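Local structure of probable fatty acyl-CoA transferase Rv3272 (Mycobacterium tuberculosis, 5YX6) at residues V76-T81 against K86-R91; N21-L26 against A128-Y133; D252-A257 against A304-A309; I261-Y266 against Q320-N325. The protein binds fatty acyl-CoAs of varying chain length, palmitoyl-CoA most tightly, and probably works in fatty acid metabolism as a family III CoA transferase. All blocks are in the same frame, centred on the assembly; numbering follows the deposited sequence.

Contact 1 of 4, residues V76-T81 against K86-R91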
loop_
_atom_site.group_PDB
_atom_site.type_symbol
_atom_site.label_atom_id
_atom_site.label_comp_id
_atom_site.label_asym_id
_atom_site.label_seq_id
_atom_site.Cartn_x
_atom_site.Cartn_y
_atom_site.Cartn_z
ATOM N N VAL A 76 11.085 -25.971 4.147
ATOM C CA VAL A 76 11.071 -27.151 4.982
ATOM C C VAL A 76 9.612 -27.556 5.105
ATOM O O VAL A 76 8.713 -26.711 5.145
ATOM C CB VAL A 76 11.734 -26.946 6.380
ATOM C CG1 VAL A 76 13.180 -26.485 6.220
ATOM C CG2 VAL A 76 10.939 -25.976 7.246
ATOM N N THR A 77 9.384 -28.861 5.122
ATOM C CA THR A 77 8.055 -29.402 5.283
ATOM C C THR A 77 7.967 -30.051 6.649
ATOM O O THR A 77 8.814 -30.867 7.040
ATOM C CB THR A 77 7.737 -30.395 4.151
ATOM O OG1 THR A 77 6.758 -29.812 3.280
ATOM C CG2 THR A 77 7.220 -31.725 4.686
ATOM N N VAL A 78 6.948 -29.653 7.393
ATOM C CA VAL A 78 6.815 -30.112 8.758
ATOM C C VAL A 78 5.351 -30.115 9.204
ATOM O O VAL A 78 4.567 -29.271 8.771
ATOM C CB VAL A 78 7.678 -29.206 9.668
ATOM C CG1 VAL A 78 6.836 -28.454 10.681
ATOM C CG2 VAL A 78 8.802 -29.993 10.320
ATOM N N ASP A 79 4.993 -31.062 10.069
ATOM C CA ASP A 79 3.668 -31.097 10.692
ATOM C C ASP A 79 3.756 -30.520 12.096
ATOM O O ASP A 79 4.221 -31.193 13.014
ATOM C CB ASP A 79 3.110 -32.521 10.745
ATOM C CG ASP A 79 1.747 -32.600 11.449
ATOM O OD1 ASP A 79 1.142 -31.543 11.745
ATOM O OD2 ASP A 79 1.275 -33.728 11.710
ATOM N N LEU A 80 3.282 -29.289 12.261
ATOM C CA LEU A 80 3.541 -28.517 13.477
ATOM C C LEU A 80 2.850 -29.043 14.748
ATOM O O LEU A 80 3.214 -28.646 15.859
ATOM C CB LEU A 80 3.141 -27.059 13.239
ATOM C CG LEU A 80 4.098 -26.237 12.365
ATOM C CD1 LEU A 80 3.495 -24.868 12.063
ATOM C CD2 LEU A 80 5.457 -26.088 13.029
ATOM N N THR A 81 1.879 -29.943 14.592
ATOM C CA THR A 81 1.172 -30.506 15.748
ATOM C C THR A 81 1.960 -31.584 16.496
ATOM O O THR A 81 1.702 -31.829 17.674
ATOM C CB THR A 81 -0.182 -31.114 15.345
ATOM O OG1 THR A 81 0.012 -32.099 14.324
ATOM C CG2 THR A 81 -1.121 -30.033 14.834
ATOM N N LYS A 86 7.915 -29.504 16.601
ATOM C CA LYS A 86 8.096 -28.464 17.606
ATOM C C LYS A 86 9.569 -28.334 17.959
ATOM O O LYS A 86 10.105 -27.233 18.003
ATOM C CB LYS A 86 7.271 -28.760 18.864
ATOM N N GLN A 87 10.234 -29.462 18.172
ATOM C CA GLN A 87 11.641 -29.429 18.540
ATOM C C GLN A 87 12.543 -28.986 17.393
ATOM O O GLN A 87 13.531 -28.288 17.608
ATOM C CB GLN A 87 12.087 -30.794 19.054
ATOM C CG GLN A 87 11.544 -31.121 20.431
ATOM C CD GLN A 87 11.884 -30.044 21.450
ATOM O OE1 GLN A 87 11.006 -29.553 22.164
ATOM N NE2 GLN A 87 13.160 -29.657 21.506
ATOM N N GLN A 88 12.219 -29.415 16.180
ATOM C CA GLN A 88 12.980 -29.004 15.006
ATOM C C GLN A 88 12.850 -27.496 14.776
ATOM O O GLN A 88 13.828 -26.810 14.462
ATOM C CB GLN A 88 12.494 -29.772 13.781
ATOM C CG GLN A 88 13.001 -31.193 13.723
ATOM C CD GLN A 88 12.290 -32.013 12.677
ATOM O OE1 GLN A 88 11.199 -31.662 12.231
ATOM N NE2 GLN A 88 12.895 -33.121 12.285
ATOM N N MET A 89 11.639 -26.990 14.980
ATOM C CA MET A 89 11.348 -25.579 14.817
ATOM C C MET A 89 12.027 -24.755 15.893
ATOM O O MET A 89 12.465 -23.636 15.632
ATOM C CB MET A 89 9.839 -25.342 14.837
ATOM C CG MET A 89 9.112 -25.813 13.575
ATOM S SD MET A 89 9.751 -25.100 12.042
ATOM C CE MET A 89 10.906 -26.359 11.482
ATOM N N LEU A 90 12.093 -25.297 17.107
ATOM C CA LEU A 90 12.778 -24.613 18.199
ATOM C C LEU A 90 14.273 -24.534 17.915
ATOM O O LEU A 90 14.897 -23.503 18.143
ATOM C CB LEU A 90 12.521 -25.306 19.541
ATOM C CG LEU A 90 11.104 -25.207 20.115
ATOM C CD1 LEU A 90 10.908 -26.193 21.245
ATOM C CD2 LEU A 90 10.810 -23.808 20.594
ATOM N N ARG A 91 14.844 -25.616 17.399
ATOM C CA ARG A 91 16.262 -25.625 17.063
ATOM C C ARG A 91 16.555 -24.725 15.869
ATOM O O ARG A 91 17.580 -24.048 15.834
ATOM C CB ARG A 91 16.746 -27.044 16.777
ATOM C CG ARG A 91 16.856 -27.898 18.024
ATOM C CD ARG A 91 17.438 -29.261 17.715
ATOM N NE ARG A 91 16.706 -30.312 18.413
ATOM C CZ ARG A 91 15.917 -31.201 17.814
ATOM N NH1 ARG A 91 15.753 -31.179 16.493
ATOM N NH2 ARG A 91 15.291 -32.118 18.539
#
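Met89 meets three side chains of the opposing segment along its length. Its CG lies 3.7 Å from Leu80 CD2, and the two side chains cross at about a right angle; farther out, its terminal CE comes within 4.3 Å of Val76 CG2 and 4.4 Å of Val78 CG2. The thioether bends at both chi2 (-56°) and chi3 (95°), which carries CE past Leu80 and on to the two valines. Val78 also touches the helix through Gln88, whose carboxamide OE1 sits 3.5 Å from Val78 CG2, the two side chains running antiparallel alongside each other. No hydrogen bond spans the segments; the packing is mostly apolar, with the Gln88 oxygen resting against a methyl. The first bond of Leu80 does not aim at the helix, yet its CD2 end comes nearer and reaches Met89. Beyond this shell, Asp79 OD1 accepts a hydrogen bond of 2.9 Å from Thr81 OG1 and a weak one from Thr81 N, within the turn that precedes helix 83-94. Val41 of the neighbouring strand and Leu391, near the C-terminus, also pack on Met89. Strand 74-77, outermost in the parallel sheet, runs through a short connection into the helix packed on it, a beta-alpha unit of the Rossmann-type large domain.

Contact 2 of 4, residues N21-L26 against A128-Y133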
loop_
_atom_site.group_PDB
_atom_site.type_symbol
_atom_site.label_atom_id
_atom_site.label_comp_id
_atom_site.label_asym_id
_atom_site.label_seq_id
_atom_site.Cartn_x
_atom_site.Cartn_y
_atom_site.Cartn_z
ATOM N N ASN A 21 -0.445 -17.628 1.662
ATOM C CA ASN A 21 -1.254 -16.781 0.784
ATOM C C ASN A 21 -0.426 -15.596 0.279
ATOM O O ASN A 21 0.656 -15.821 -0.265
ATOM C CB ASN A 21 -2.539 -16.348 1.491
ATOM C CG ASN A 21 -3.325 -17.540 2.037
ATOM O OD1 ASN A 21 -3.485 -18.552 1.344
ATOM N ND2 ASN A 21 -3.799 -17.437 3.283
ATOM N N VAL A 22 -0.876 -14.351 0.443
ATOM C CA VAL A 22 -0.186 -13.261 -0.283
ATOM C C VAL A 22 0.575 -12.230 0.569
ATOM O O VAL A 22 1.749 -11.983 0.302
ATOM C CB VAL A 22 -1.178 -12.496 -1.206
ATOM C CG1 VAL A 22 -0.507 -11.268 -1.845
ATOM C CG2 VAL A 22 -1.719 -13.428 -2.288
ATOM N N ALA A 23 -0.070 -11.633 1.570
ATOM C CA ALA A 23 0.531 -10.529 2.337
ATOM C C ALA A 23 1.868 -10.899 3.007
ATOM O O ALA A 23 2.905 -10.274 2.742
ATOM C CB ALA A 23 -0.443 -10.030 3.373
ATOM N N GLY A 24 1.838 -11.891 3.892
ATOM C CA GLY A 24 3.042 -12.358 4.555
ATOM C C GLY A 24 4.135 -12.827 3.609
ATOM O O GLY A 24 5.307 -12.488 3.797
ATOM N N PRO A 25 3.776 -13.637 2.604
ATOM C CA PRO A 25 4.817 -14.040 1.648
ATOM C C PRO A 25 5.426 -12.891 0.831
ATOM O O PRO A 25 6.585 -13.018 0.442
ATOM C CB PRO A 25 4.079 -15.026 0.737
ATOM C CG PRO A 25 3.041 -15.624 1.633
ATOM C CD PRO A 25 2.575 -14.486 2.494
ATOM N N LEU A 26 4.675 -11.826 0.544
ATOM C CA LEU A 26 5.246 -10.677 -0.161
ATOM C C LEU A 26 6.332 -10.033 0.680
ATOM O O LEU A 26 7.396 -9.697 0.169
ATOM C CB LEU A 26 4.171 -9.645 -0.518
ATOM C CG LEU A 26 4.636 -8.326 -1.151
ATOM C CD1 LEU A 26 5.372 -8.556 -2.460
ATOM C CD2 LEU A 26 3.444 -7.411 -1.386
ATOM N N ALA A 128 7.718 -11.329 14.340
ATOM C CA ALA A 128 6.778 -10.484 13.608
ATOM C C ALA A 128 5.443 -11.178 13.321
ATOM O O ALA A 128 5.422 -12.267 12.755
ATOM C CB ALA A 128 7.420 -10.003 12.303
ATOM N N ARG A 129 4.338 -10.540 13.706
ATOM C CA ARG A 129 2.995 -11.109 13.541
ATOM C C ARG A 129 2.103 -10.300 12.597
ATOM O O ARG A 129 1.914 -9.095 12.778
ATOM C CB ARG A 129 2.311 -11.246 14.898
ATOM C CG ARG A 129 3.276 -11.662 15.993
ATOM C CD ARG A 129 2.579 -12.053 17.275
ATOM N NE ARG A 129 1.899 -13.338 17.162
ATOM C CZ ARG A 129 1.454 -14.030 18.200
ATOM N NH1 ARG A 129 0.849 -15.196 18.013
ATOM N NH2 ARG A 129 1.631 -13.560 19.428
ATOM N N LEU A 130 1.571 -10.972 11.582
ATOM C CA LEU A 130 0.610 -10.370 10.661
ATOM C C LEU A 130 -0.778 -10.980 10.854
ATOM O O LEU A 130 -0.943 -12.190 10.731
ATOM C CB LEU A 130 1.078 -10.542 9.219
ATOM C CG LEU A 130 0.154 -10.009 8.123
ATOM C CD1 LEU A 130 -0.083 -8.530 8.292
ATOM C CD2 LEU A 130 0.764 -10.283 6.758
ATOM N N THR A 131 -1.768 -10.164 11.205
ATOM C CA THR A 131 -3.131 -10.678 11.344
ATOM C C THR A 131 -4.105 -9.893 10.462
ATOM O O THR A 131 -3.736 -8.875 9.881
ATOM C CB THR A 131 -3.629 -10.624 12.808
ATOM O OG1 THR A 131 -3.808 -9.261 13.209
ATOM C CG2 THR A 131 -2.654 -11.320 13.742
ATOM N N ALA A 132 -5.343 -10.372 10.358
ATOM C CA ALA A 132 -6.376 -9.652 9.615
ATOM C C ALA A 132 -6.889 -8.433 10.375
ATOM O O ALA A 132 -6.976 -7.341 9.818
ATOM C CB ALA A 132 -7.538 -10.580 9.276
ATOM N N TYR A 133 -7.221 -8.622 11.648
ATOM C CA TYR A 133 -7.924 -7.593 12.408
ATOM C C TYR A 133 -7.251 -7.171 13.718
ATOM O O TYR A 133 -7.790 -6.329 14.437
ATOM C CB TYR A 133 -9.340 -8.060 12.720
ATOM C CG TYR A 133 -10.200 -8.314 11.507
ATOM C CD1 TYR A 133 -10.742 -7.264 10.779
ATOM C CD2 TYR A 133 -10.486 -9.608 11.098
ATOM C CE1 TYR A 133 -11.542 -7.503 9.667
ATOM C CE2 TYR A 133 -11.289 -9.859 9.991
ATOM C CZ TYR A 133 -11.810 -8.809 9.282
ATOM O OH TYR A 133 -12.598 -9.065 8.182
#
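Leu130 CD2 packs against the first turn of helix 23-33 at Ala23 and Gly24, a strand-to-helix contact within the Rossmann-type large domain. Helix 23-33 follows strand 14-17, whereas Leu130 belongs to strand 126-131, two places away in the same parallel sheet, with strand 98-101 between them. Apolar contact accounts for the meeting of side chains: Ala23 CB points at the strand and stands 3.6 Å from Leu130 CD2. The leucine holds CG opposite its backbone N (chi1 178°), and with chi2 at 59° a single methyl reaches the helix. Leu130 also touches Val204 of strand 201-205. No hydrogen bond links the two segments. Polar bonds run elsewhere: Leu26 N donates to Val22 O (2.9 Å) at the start of the helix, and the backbone of Leu130 pairs with Glu101 of the adjacent strand 98-101. The site nearby gives the contact its setting, since the side chain of Ala23 lies about 4 Å from that of Asp175, the inferred nucleophile, and Val22 packs on the same aspartate. At Gly24 the contact is with the main chain: Leu130 CD2 approaches the amide, 3.5 Å from Gly24 N.

Contact 3 of 4, residues D252-A257 against A304-A309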
loop_
_atom_site.group_PDB
_atom_site.type_symbol
_atom_site.label_atom_id
_atom_site.label_comp_id
_atom_site.label_asym_id
_atom_site.label_seq_id
_atom_site.Cartn_x
_atom_site.Cartn_y
_atom_site.Cartn_z
ATOM N N ASP A 252 -10.427 14.881 -12.725
ATOM C CA ASP A 252 -11.410 13.834 -12.923
ATOM C C ASP A 252 -11.192 13.143 -14.259
ATOM O O ASP A 252 -10.173 13.344 -14.918
ATOM C CB ASP A 252 -12.825 14.424 -12.856
ATOM C CG ASP A 252 -13.854 13.440 -12.306
ATOM O OD1 ASP A 252 -13.736 12.225 -12.583
ATOM O OD2 ASP A 252 -14.782 13.883 -11.592
ATOM N N ALA A 253 -12.147 12.299 -14.627
ATOM C CA ALA A 253 -12.201 11.679 -15.940
ATOM C C ALA A 253 -13.288 12.388 -16.753
ATOM O O ALA A 253 -14.365 12.689 -16.225
ATOM C CB ALA A 253 -12.485 10.181 -15.827
ATOM N N PHE A 254 -13.007 12.658 -18.026
ATOM C CA PHE A 254 -13.932 13.416 -18.870
ATOM C C PHE A 254 -14.196 12.751 -20.222
ATOM O O PHE A 254 -13.290 12.175 -20.827
ATOM C CB PHE A 254 -13.392 14.834 -19.101
ATOM C CG PHE A 254 -13.142 15.614 -17.834
ATOM C CD1 PHE A 254 -14.157 16.342 -17.239
ATOM C CD2 PHE A 254 -11.887 15.617 -17.240
ATOM C CE1 PHE A 254 -13.932 17.057 -16.073
ATOM C CE2 PHE A 254 -11.653 16.326 -16.075
ATOM C CZ PHE A 254 -12.676 17.049 -15.488
ATOM N N ARG A 255 -15.438 12.830 -20.692
ATOM C CA ARG A 255 -15.763 12.379 -22.041
ATOM C C ARG A 255 -15.043 13.187 -23.102
ATOM O O ARG A 255 -14.877 14.396 -22.976
ATOM C CB ARG A 255 -17.265 12.441 -22.302
ATOM C CG ARG A 255 -18.065 11.351 -21.613
ATOM C CD ARG A 255 -19.541 11.420 -21.982
ATOM N NE ARG A 255 -19.756 11.161 -23.412
ATOM C CZ ARG A 255 -19.724 9.959 -23.987
ATOM N NH1 ARG A 255 -19.446 8.875 -23.268
ATOM N NH2 ARG A 255 -19.942 9.849 -25.291
ATOM N N THR A 256 -14.591 12.492 -24.135
ATOM C CA THR A 256 -14.069 13.134 -25.323
ATOM C C THR A 256 -14.821 12.599 -26.534
ATOM O O THR A 256 -15.873 11.984 -26.386
ATOM C CB THR A 256 -12.571 12.884 -25.496
ATOM O OG1 THR A 256 -12.373 11.531 -25.918
ATOM C CG2 THR A 256 -11.857 13.096 -24.186
ATOM N N ALA A 257 -14.276 12.817 -27.726
ATOM C CA ALA A 257 -14.896 12.296 -28.939
ATOM C C ALA A 257 -14.789 10.780 -28.980
ATOM O O ALA A 257 -15.662 10.091 -29.511
ATOM C CB ALA A 257 -14.249 12.904 -30.179
ATOM N N ALA A 304 -19.458 19.898 -17.525
ATOM C CA ALA A 304 -20.307 20.074 -18.695
ATOM C C ALA A 304 -19.627 20.944 -19.743
ATOM O O ALA A 304 -19.582 20.594 -20.928
ATOM C CB ALA A 304 -21.626 20.692 -18.292
ATOM N N GLU A 305 -19.079 22.069 -19.300
ATOM C CA GLU A 305 -18.394 22.987 -20.212
ATOM C C GLU A 305 -17.148 22.339 -20.810
ATOM O O GLU A 305 -16.885 22.471 -22.000
ATOM C CB GLU A 305 -18.043 24.289 -19.497
ATOM C CG GLU A 305 -19.270 25.074 -19.021
ATOM C CD GLU A 305 -20.099 25.693 -20.156
ATOM O OE1 GLU A 305 -19.611 25.750 -21.311
ATOM O OE2 GLU A 305 -21.251 26.117 -19.883
ATOM N N LEU A 306 -16.393 21.612 -19.984
ATOM C CA LEU A 306 -15.168 20.975 -20.455
ATOM C C LEU A 306 -15.471 19.909 -21.499
ATOM O O LEU A 306 -14.810 19.835 -22.534
ATOM C CB LEU A 306 -14.391 20.367 -19.281
ATOM C CG LEU A 306 -13.855 21.390 -18.273
ATOM C CD1 LEU A 306 -13.177 20.716 -17.082
ATOM C CD2 LEU A 306 -12.907 22.369 -18.954
ATOM N N GLU A 307 -16.493 19.102 -21.246
ATOM C CA GLU A 307 -16.802 18.014 -22.163
ATOM C C GLU A 307 -17.359 18.533 -23.495
ATOM O O GLU A 307 -17.085 17.950 -24.548
ATOM C CB GLU A 307 -17.760 17.013 -21.500
ATOM C CG GLU A 307 -17.091 16.251 -20.338
ATOM C CD GLU A 307 -17.929 15.103 -19.769
ATOM O OE1 GLU A 307 -19.173 15.223 -19.709
ATOM O OE2 GLU A 307 -17.333 14.071 -19.382
ATOM N N LEU A 308 -18.112 19.633 -23.462
ATOM C CA LEU A 308 -18.491 20.308 -24.712
ATOM C C LEU A 308 -17.251 20.631 -25.541
ATOM O O LEU A 308 -17.211 20.380 -26.742
ATOM C CB LEU A 308 -19.292 21.584 -24.437
ATOM C CG LEU A 308 -20.760 21.355 -24.045
ATOM C CD1 LEU A 308 -21.438 22.660 -23.655
ATOM C CD2 LEU A 308 -21.536 20.653 -25.150
ATOM N N ALA A 309 -16.212 21.131 -24.878
ATOM C CA ALA A 309 -14.978 21.498 -25.571
ATOM C C ALA A 309 -14.133 20.288 -25.959
ATOM O O ALA A 309 -13.541 20.268 -27.041
ATOM C CB ALA A 309 -14.157 22.450 -24.709
HETATM O O HOH W 1 -16.904 15.451 -24.570
#
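Glu307 reaches from helix 299-310 to the backbone of strand 253-255, where its carboxylate OE2 accepts a short, nearly straight hydrogen bond from Arg255 N (2.6 Å, 168° at the hydrogen). The amide comes from above the carboxylate plane, well tilted out of it. An extended chain beyond CG carries the acid across the gap, and the same OE2 lies 3.3 Å from Arg255 CB. Although the two residues carry opposite charges, they form no salt bridge: the guanidinium leads away from the helix after a bend at chi3, and its plane stands 88° from that of the carboxylate. The glutamate therefore grips the strand by its main chain, while the arginine contributes the aliphatic base of its side chain.

Phe254, the residue before Arg255, points toward the helix. Glu307 CG lies at the edge of its ring, near the ring plane, and Leu306 CD1 approaches Phe254 CE1 obliquely at 3.9 Å. A polar bond thus stands beside an apolar patch. A water adds a link between the two main chains, donating to Glu307 O, to which it is modelled unusually close, and, weakly, to Arg255 O at 2.8 Å.

The short segment axes approach to 7.9 Å and cross at -52°. Thr303 and Leu310 of the same helix also pack on Phe254, as does Ile263 of the adjoining strand 260-264. The helix therefore lies against an outermost strand of the three-stranded antiparallel sheet, probably part of the small domain, while Ala253, pointing away from it, packs on Pro166 of the second subunit.

Contact 4 of 4, residues I261-Y266 against Q320-N325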
loop_
_atom_site.group_PDB
_atom_site.type_symbol
_atom_site.label_atom_id
_atom_site.label_comp_id
_atom_site.label_asym_id
_atom_site.label_seq_id
_atom_site.Cartn_x
_atom_site.Cartn_y
_atom_site.Cartn_z
ATOM N N ILE A 261 -10.681 10.809 -21.000
ATOM C CA ILE A 261 -9.370 11.319 -20.625
ATOM C C ILE A 261 -9.387 11.734 -19.158
ATOM O O ILE A 261 -10.341 12.342 -18.679
ATOM C CB ILE A 261 -8.919 12.523 -21.515
ATOM C CG1 ILE A 261 -7.471 12.919 -21.190
ATOM C CG2 ILE A 261 -9.842 13.728 -21.344
ATOM C CD1 ILE A 261 -6.973 14.119 -21.972
ATOM N N VAL A 262 -8.323 11.389 -18.449
ATOM C CA VAL A 262 -8.133 11.822 -17.076
ATOM C C VAL A 262 -7.264 13.081 -17.036
ATOM O O VAL A 262 -6.154 13.068 -17.547
ATOM C CB VAL A 262 -7.476 10.708 -16.241
ATOM C CG1 VAL A 262 -7.212 11.184 -14.831
ATOM C CG2 VAL A 262 -8.350 9.451 -16.253
ATOM N N ILE A 263 -7.777 14.155 -16.439
ATOM C CA ILE A 263 -7.069 15.430 -16.372
ATOM C C ILE A 263 -7.012 15.977 -14.954
ATOM O O ILE A 263 -8.013 15.987 -14.247
ATOM C CB ILE A 263 -7.738 16.514 -17.263
ATOM C CG1 ILE A 263 -7.748 16.105 -18.736
ATOM C CG2 ILE A 263 -7.032 17.838 -17.103
ATOM C CD1 ILE A 263 -8.628 17.006 -19.608
ATOM N N SER A 264 -5.843 16.446 -14.541
ATOM C CA SER A 264 -5.747 17.202 -13.298
ATOM C C SER A 264 -5.051 18.539 -13.549
ATOM O O SER A 264 -3.844 18.591 -13.786
ATOM C CB SER A 264 -5.005 16.410 -12.223
ATOM O OG SER A 264 -5.120 17.073 -10.975
ATOM N N ALA A 265 -5.825 19.613 -13.501
ATOM C CA ALA A 265 -5.322 20.942 -13.794
ATOM C C ALA A 265 -6.091 21.971 -12.980
ATOM O O ALA A 265 -6.880 22.743 -13.519
ATOM C CB ALA A 265 -5.424 21.238 -15.280
ATOM N N TYR A 266 -5.875 21.955 -11.672
ATOM C CA TYR A 266 -6.632 22.790 -10.757
ATOM C C TYR A 266 -5.797 23.952 -10.209
ATOM O O TYR A 266 -6.352 24.934 -9.722
ATOM C CB TYR A 266 -7.184 21.938 -9.611
ATOM C CG TYR A 266 -6.113 21.230 -8.818
ATOM C CD1 TYR A 266 -5.627 19.997 -9.231
ATOM C CD2 TYR A 266 -5.581 21.791 -7.666
ATOM C CE1 TYR A 266 -4.644 19.341 -8.523
ATOM C CE2 TYR A 266 -4.596 21.139 -6.942
ATOM C CZ TYR A 266 -4.132 19.912 -7.377
ATOM O OH TYR A 266 -3.148 19.250 -6.673
ATOM N N GLN A 320 -1.804 13.720 -25.804
ATOM C CA GLN A 320 -0.629 14.204 -26.506
ATOM C C GLN A 320 -0.478 15.728 -26.398
ATOM O O GLN A 320 0.618 16.231 -26.170
ATOM C CB GLN A 320 -0.690 13.773 -27.967
ATOM C CG GLN A 320 0.492 14.232 -28.798
ATOM C CD GLN A 320 0.695 13.367 -30.028
ATOM O OE1 GLN A 320 -0.052 12.408 -30.258
ATOM N NE2 GLN A 320 1.711 13.696 -30.824
ATOM N N LEU A 321 -1.576 16.460 -26.562
ATOM C CA LEU A 321 -1.523 17.919 -26.534
ATOM C C LEU A 321 -1.284 18.461 -25.126
ATOM O O LEU A 321 -0.477 19.362 -24.920
ATOM C CB LEU A 321 -2.819 18.515 -27.094
ATOM C CG LEU A 321 -2.908 20.045 -27.042
ATOM C CD1 LEU A 321 -1.868 20.685 -27.964
ATOM C CD2 LEU A 321 -4.303 20.540 -27.379
ATOM N N LEU A 322 -2.003 17.916 -24.158
ATOM C CA LEU A 322 -1.928 18.423 -22.802
ATOM C C LEU A 322 -0.583 18.100 -22.146
ATOM O O LEU A 322 -0.067 18.897 -21.358
ATOM C CB LEU A 322 -3.078 17.875 -21.976
ATOM C CG LEU A 322 -4.352 18.711 -21.860
ATOM C CD1 LEU A 322 -4.669 19.473 -23.128
ATOM C CD2 LEU A 322 -5.489 17.799 -21.522
ATOM N N GLN A 323 -0.011 16.944 -22.472
ATOM C CA GLN A 323 1.278 16.571 -21.898
ATOM C C GLN A 323 2.404 17.401 -22.518
ATOM O O GLN A 323 3.347 17.788 -21.831
ATOM C CB GLN A 323 1.551 15.070 -22.085
ATOM C CG GLN A 323 0.749 14.176 -21.142
ATOM C CD GLN A 323 1.114 12.690 -21.246
ATOM O OE1 GLN A 323 1.935 12.285 -22.073
ATOM N NE2 GLN A 323 0.493 11.876 -20.408
ATOM N N ALA A 324 2.293 17.702 -23.807
ATOM C CA ALA A 324 3.323 18.496 -24.467
ATOM C C ALA A 324 3.392 19.896 -23.859
ATOM O O ALA A 324 4.401 20.572 -23.971
ATOM C CB ALA A 324 3.073 18.570 -25.969
ATOM N N ASN A 325 2.317 20.312 -23.202
ATOM C CA ASN A 325 2.263 21.614 -22.558
ATOM C C ASN A 325 2.327 21.521 -21.045
ATOM O O ASN A 325 1.955 22.457 -20.342
ATOM C CB ASN A 325 0.991 22.350 -22.974
ATOM C CG ASN A 325 1.079 22.906 -24.383
ATOM O OD1 ASN A 325 0.888 22.193 -25.374
ATOM N ND2 ASN A 325 1.373 24.195 -24.476
#
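Leu322 lays its CD2 methyl across the ends of two isoleucines, meeting Ile263 CD1 at 3.8 Å and Ile261 CD1 at 4.0 Å. Against Ile263 the leucine side chain runs at about a right angle, and its CD2 methyl also lies 4.0 Å from Ile263 CG1; against Ile261 the approach is oblique. The isoleucines, two positions apart on strand 260-264, reach the helix differently. Ile261 points at it with a fully extended chain (chi1 -173°), CG1 lying opposite the backbone N and CD1 farthest forward. Ile263 leaves its backbone to one side and turns its CD1 end back toward the leucine. Helix 315-324 thus packs over the central strand of the antiparallel sheet, probably in the small domain. Around the same leucine lie Ala329 of strand 328-331 and Leu277 of helix 268-277, while Val262, the residue between the isoleucines, packs on Leu147 of the second subunit. All three touching residues are buried and no hydrogen bond crosses between the segments. The cohesion is that of aliphatic groups, chiefly methyls, in van der Waals contact, with little directional preference.

In the fold
Contacts 1 and 2 both reach the parallel sheet of the large domain, yet contact 1 lies at an outermost strand, whereas contact 2 sits deep inside, its centre about 11 Å from that of the chain and beside the inferred nucleophile. Contacts 3 and 4 belong to the antiparallel sheet, with centres about 12 Å apart, and are joined directly: strands 253-255 and 260-264 are neighbours, probably bonded at Phe254 N to Ile261 O (2.8 Å). Their segments alternate along the chain, and both, like contact 2 through Tyr133, touch the second subunit. Contacts 1, 2 and 4 are buried, mainly apolar and without hydrogen bonds between their segments; partly buried contact 3 alone adds a carboxylate-to-amide bond and a bridging water.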